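PDB 3QTM: uncharacterized protein C4B3.07 from Schizosaccharomyces pombe, which is required for correct translation termination, stabilises the transcription factor domain of Sre1 and directly inhibits Ofd1 in oxygen-dependent gene control. Local coordinates for residues A[51-54]-A[55-58]; A[134-137]-A[138-141]. One frame throughout, in Å; residues are numbered along the deposited sequence.

Both contacts are local, each a run of side chains about one turn apart on a single helix of an all-helical protein of the tetratricopeptide repeat clan. Contact 1 lies on helix 38-58, its centre about 31 Å from that of the chain; contact 2, on helix 119-142, has its centre about 18 Å from it. Their nearest atoms remain about 22 Å apart. Each buries two apolar residues, Ala52 and Ile55 or Val135 and Leu136, and exposes polar ones: Arg54, Arg57 and Asn58, or Arg134 and Asp141. Contact 1 gathers arginines round a sulfate, whereas contact 2 ties its arginines to glutamates on or just beyond its own helix and on helix 97-110.

Contact 1 of 2, residues A[51-54]-A[55-58]; sequences EADR and ILRN. With SO4 (sulfate ion), chain C.
Four i to i+4 backbone hydrogen bonds join residues 51-54 to 55-58, taking the chain from Glu51 to Asn58 through the last two turns of helix 38-58. Ile55 N to Glu51 O, at 2.9 Å, opens the series; the N-H...O angle, 156° there and much the same in the next bond, drops to 137° where Asn58 N meets Arg54 O, at the end of the helix.

Spacings of three and four residues along the helix bring Arg57 and Asn58 to the side of Arg54, where the three hold a sulfate ion, probably from the crystallisation liquor. Arg54 runs out with CG anti to its backbone nitrogen (chi1 -169°) and bends about its CG-CD bond, which carries NH1 to sulfate O2 at 2.6 Å, in the guanidinium plane. Arg57 grips two other oxygens, through NE to O1 at 3.2 Å and through NH2 to O4 at 3.0 Å. Asn58 ND2 adds a weak bond to O1. Arg57 NH2 lies over one face of the Arg54 guanidinium, offset toward its rim and 3.8 Å from Arg54 NH1; the sulfate they share, at the edge of both groups, probably compensates the two charges. Arg57 in turn lays a face of its guanidinium over Arg54 CA and Asp53 O. Asn58 runs beside Arg54, its OD1 3.4 Å from Arg54 CG, while Glu51 OE1 makes a long salt bridge to Arg54 NE, at 3.7 Å.

On the inner side Ile55 CG1 packs against Glu51 O, and the Glu51 side chain crosses that of Ile55 at about a right angle, bringing OE2 near CG1. Ile55 reaches Asn18 on helix 15-34 and Phe69 on helix 67-82; Ala52 likewise bridges these helices through Leu22 and Tyr73. Leu56 packs on Phe69 and Tyr73 of helix 67-82.

Contact 2 of 2, residues A[134-137]-A[138-141]; sequences RVLV and WRHD
Val135 and Arg139, one turn apart on helix 119-142, meet through hydrocarbon: the methyl CG1 of the valine lies 4.0 Å from Arg139 CD, their side chains crossing at a slant. Arg139 CG also rests 3.3 Å from Val135 O, the carbonyl that accepts the backbone hydrogen bond from Arg139 N at 2.8 Å. Leu136 supplies the other neighbour, lying alongside the arginine and pointing the same way, with its CD2 3.7 Å from NH1.

The aliphatic part of Arg139 extends with CG anti to the carbonyl carbon (chi1 -68°) and turns at chi3, 51°, before the guanidinium goes on to its acidic partners. NH1 forms a salt bridge with Glu98 of helix 97-110, and NE forms another with Glu143, just past the end of its own helix. Five residues earlier, Arg134 is likewise paired, with Glu97 of helix 97-110 and Glu131 of its own helix.

Further round the helix, Asp141 stands beside Val137, its OD2 4.0 Å from Val137 CG1. The other carboxylate oxygen, OD1, accepts a hydrogen bond from His140 ND1 at 3.1 Å. This bond is nearly straight, 166° at the hydrogen, and lies close to the imidazole plane, yet it reaches OD1 from above the carboxylate plane. It would help fix the ring's rotation while His140 packs on Val151 and Leu154 of helix 151-170.

Leu136 contacts Val155 and Tyr158 on that same helix, whereas Val135 touches Ile101 on helix 97-110. Apolar contacts thus join helix 119-142 to both neighbours, and the arginines add ionic links to helix 97-110. Carboxylates at two sites on Arg139, Glu98 and Glu143, should balance its charge and hold its guanidinium in place, and the aspartate may raise the proton affinity of His140.

Contact 1 of 2, residues A[51-54]-A[55-58]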
loop_
_atom_site.group_PDB
_atom_site.type_symbol
_atom_site.label_atom_id
_atom_site.label_comp_id
_atom_site.label_asym_id
_atom_site.label_seq_id
_atom_site.Cartn_x
_atom_site.Cartn_y
_atom_site.Cartn_z
ATOM N N GLU A 51 -19.023 18.391 -9.101
ATOM C CA GLU A 51 -19.527 19.028 -7.895
ATOM C C GLU A 51 -18.435 19.930 -7.308
ATOM O O GLU A 51 -18.720 21.020 -6.835
ATOM C CB GLU A 51 -20.007 17.988 -6.885
ATOM C CG GLU A 51 -20.570 18.588 -5.601
ATOM C CD GLU A 51 -21.721 19.579 -5.845
ATOM O OE1 GLU A 51 -22.458 19.443 -6.854
ATOM O OE2 GLU A 51 -21.877 20.497 -5.008
ATOM N N ALA A 52 -17.179 19.483 -7.380
ATOM C CA ALA A 52 -16.062 20.278 -6.880
ATOM C C ALA A 52 -15.970 21.586 -7.645
ATOM O O ALA A 52 -15.762 22.656 -7.056
ATOM C CB ALA A 52 -14.740 19.493 -6.976
ATOM N N ASP A 53 -16.129 21.498 -8.964
ATOM C CA ASP A 53 -16.107 22.682 -9.814
ATOM C C ASP A 53 -17.244 23.629 -9.437
ATOM O O ASP A 53 -17.068 24.850 -9.416
ATOM C CB ASP A 53 -16.205 22.307 -11.301
ATOM C CG ASP A 53 -14.883 21.763 -11.859
ATOM O OD1 ASP A 53 -13.826 21.989 -11.223
ATOM O OD2 ASP A 53 -14.905 21.105 -12.926
ATOM N N ARG A 54 -18.409 23.063 -9.137
ATOM C CA ARG A 54 -19.559 23.879 -8.768
ATOM C C ARG A 54 -19.257 24.610 -7.463
ATOM O O ARG A 54 -19.585 25.788 -7.308
ATOM C CB ARG A 54 -20.829 23.031 -8.625
ATOM C CG ARG A 54 -22.118 23.868 -8.492
ATOM C CD ARG A 54 -23.380 22.992 -8.434
ATOM N NE ARG A 54 -23.361 21.949 -9.461
ATOM C CZ ARG A 54 -23.881 22.076 -10.677
ATOM N NH1 ARG A 54 -24.482 23.206 -11.033
ATOM N NH2 ARG A 54 -23.800 21.072 -11.544
ATOM N N ILE A 55 -18.625 23.912 -6.526
ATOM C CA ILE A 55 -18.279 24.532 -5.252
ATOM C C ILE A 55 -17.298 25.685 -5.470
ATOM O O ILE A 55 -17.433 26.744 -4.861
ATOM C CB ILE A 55 -17.722 23.507 -4.259
ATOM C CG1 ILE A 55 -18.841 22.558 -3.817
ATOM C CG2 ILE A 55 -17.106 24.199 -3.059
ATOM C CD1 ILE A 55 -18.352 21.369 -3.013
ATOM N N LEU A 56 -16.331 25.495 -6.364
ATOM C CA LEU A 56 -15.394 26.573 -6.682
ATOM C C LEU A 56 -16.100 27.786 -7.298
ATOM O O LEU A 56 -15.720 28.918 -7.040
ATOM C CB LEU A 56 -14.269 26.079 -7.594
ATOM C CG LEU A 56 -13.196 25.284 -6.845
ATOM C CD1 LEU A 56 -12.401 24.372 -7.793
ATOM C CD2 LEU A 56 -12.276 26.239 -6.092
ATOM N N ARG A 57 -17.127 27.544 -8.107
ATOM C CA ARG A 57 -17.861 28.621 -8.758
ATOM C C ARG A 57 -18.700 29.432 -7.770
ATOM O O ARG A 57 -18.849 30.634 -7.926
ATOM C CB ARG A 57 -18.786 28.070 -9.847
ATOM C CG ARG A 57 -18.078 27.686 -11.130
ATOM C CD ARG A 57 -19.068 27.574 -12.293
ATOM N NE ARG A 57 -20.108 26.592 -12.030
ATOM C CZ ARG A 57 -19.985 25.286 -12.261
ATOM N NH1 ARG A 57 -18.856 24.796 -12.760
ATOM N NH2 ARG A 57 -20.995 24.468 -11.987
ATOM N N ASN A 58 -19.241 28.767 -6.758
ATOM C CA ASN A 58 -20.230 29.383 -5.881
ATOM C C ASN A 58 -19.722 29.869 -4.523
ATOM O O ASN A 58 -20.446 30.550 -3.816
ATOM C CB ASN A 58 -21.389 28.419 -5.641
ATOM C CG ASN A 58 -22.120 28.047 -6.918
ATOM O OD1 ASN A 58 -22.641 26.945 -7.037
ATOM N ND2 ASN A 58 -22.163 28.964 -7.873
HETATM S S SO4 C . -24.101 26.462 -11.054
HETATM O O1 SO4 C . -22.912 27.223 -10.651
HETATM O O2 SO4 C . -24.550 25.613 -9.947
HETATM O O3 SO4 C . -25.188 27.382 -11.387
HETATM O O4 SO4 C . -23.792 25.637 -12.224
#

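Contact 2 of 2, residues A[134-137]-A[138-141]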
loop_
_atom_site.group_PDB
_atom_site.type_symbol
_atom_site.label_atom_id
_atom_site.label_comp_id
_atom_site.label_asym_id
_atom_site.label_seq_id
_atom_site.Cartn_x
_atom_site.Cartn_y
_atom_site.Cartn_z
ATOM N N ARG A 134 5.047 5.103 -10.385
ATOM C CA ARG A 134 4.713 3.934 -11.183
ATOM C C ARG A 134 4.680 4.252 -12.676
ATOM O O ARG A 134 5.219 3.502 -13.496
ATOM C CB ARG A 134 3.384 3.325 -10.742
ATOM C CG ARG A 134 2.963 2.121 -11.583
ATOM C CD ARG A 134 1.602 1.597 -11.154
ATOM N NE ARG A 134 0.586 2.634 -11.277
ATOM C CZ ARG A 134 0.004 2.979 -12.422
ATOM N NH1 ARG A 134 0.331 2.365 -13.552
ATOM N NH2 ARG A 134 -0.912 3.938 -12.441
ATOM N N VAL A 135 4.049 5.359 -13.039
ATOM C CA VAL A 135 3.979 5.712 -14.454
ATOM C C VAL A 135 5.370 6.094 -15.011
ATOM O O VAL A 135 5.703 5.762 -16.158
ATOM C CB VAL A 135 2.923 6.806 -14.732
ATOM C CG1 VAL A 135 3.122 7.385 -16.110
ATOM C CG2 VAL A 135 1.506 6.224 -14.599
ATOM N N LEU A 136 6.186 6.769 -14.197
ATOM C CA LEU A 136 7.542 7.129 -14.625
ATOM C C LEU A 136 8.392 5.879 -14.906
ATOM O O LEU A 136 9.129 5.845 -15.875
ATOM C CB LEU A 136 8.235 8.064 -13.612
ATOM C CG LEU A 136 7.800 9.545 -13.651
ATOM C CD1 LEU A 136 8.413 10.372 -12.500
ATOM C CD2 LEU A 136 8.120 10.191 -14.994
ATOM N N VAL A 137 8.264 4.856 -14.063
ATOM C CA VAL A 137 8.955 3.588 -14.282
ATOM C C VAL A 137 8.537 2.974 -15.618
ATOM O O VAL A 137 9.387 2.527 -16.395
ATOM C CB VAL A 137 8.710 2.586 -13.146
ATOM C CG1 VAL A 137 9.393 1.256 -13.449
ATOM C CG2 VAL A 137 9.215 3.144 -11.814
ATOM N N TRP A 138 7.235 2.972 -15.893
ATOM C CA TRP A 138 6.741 2.523 -17.192
ATOM C C TRP A 138 7.334 3.368 -18.322
ATOM O O TRP A 138 7.724 2.834 -19.358
ATOM C CB TRP A 138 5.203 2.578 -17.270
ATOM C CG TRP A 138 4.668 1.952 -18.550
ATOM C CD1 TRP A 138 4.316 0.637 -18.737
ATOM C CD2 TRP A 138 4.460 2.601 -19.818
ATOM N NE1 TRP A 138 3.893 0.437 -20.034
ATOM C CE2 TRP A 138 3.976 1.622 -20.718
ATOM C CE3 TRP A 138 4.623 3.913 -20.276
ATOM C CZ2 TRP A 138 3.666 1.915 -22.047
ATOM C CZ3 TRP A 138 4.316 4.201 -21.600
ATOM C CH2 TRP A 138 3.838 3.208 -22.467
ATOM N N ARG A 139 7.385 4.686 -18.143
ATOM C CA ARG A 139 7.893 5.545 -19.206
ATOM C C ARG A 139 9.388 5.268 -19.470
ATOM O O ARG A 139 9.836 5.203 -20.621
ATOM C CB ARG A 139 7.616 7.024 -18.910
ATOM C CG ARG A 139 6.124 7.399 -18.967
ATOM C CD ARG A 139 5.861 8.878 -18.629
ATOM N NE ARG A 139 6.706 9.769 -19.414
ATOM C CZ ARG A 139 6.999 11.023 -19.087
ATOM N NH1 ARG A 139 6.519 11.571 -17.977
ATOM N NH2 ARG A 139 7.781 11.731 -19.879
ATOM N N HIS A 140 10.147 5.088 -18.398
ATOM C CA HIS A 140 11.553 4.738 -18.515
ATOM C C HIS A 140 11.746 3.489 -19.387
ATOM O O HIS A 140 12.632 3.448 -20.228
ATOM C CB HIS A 140 12.145 4.483 -17.138
ATOM C CG HIS A 140 13.582 4.077 -17.174
ATOM N ND1 HIS A 140 13.985 2.759 -17.160
ATOM C CD2 HIS A 140 14.715 4.816 -17.238
ATOM C CE1 HIS A 140 15.305 2.704 -17.199
ATOM N NE2 HIS A 140 15.773 3.941 -17.247
ATOM N N ASP A 141 10.900 2.483 -19.181
ATOM C CA ASP A 141 11.009 1.218 -19.897
ATOM C C ASP A 141 10.431 1.256 -21.305
ATOM O O ASP A 141 10.743 0.395 -22.108
ATOM C CB ASP A 141 10.338 0.093 -19.095
ATOM C CG ASP A 141 10.971 -0.106 -17.728
ATOM O OD1 ASP A 141 12.161 0.260 -17.575
ATOM O OD2 ASP A 141 10.287 -0.627 -16.809
#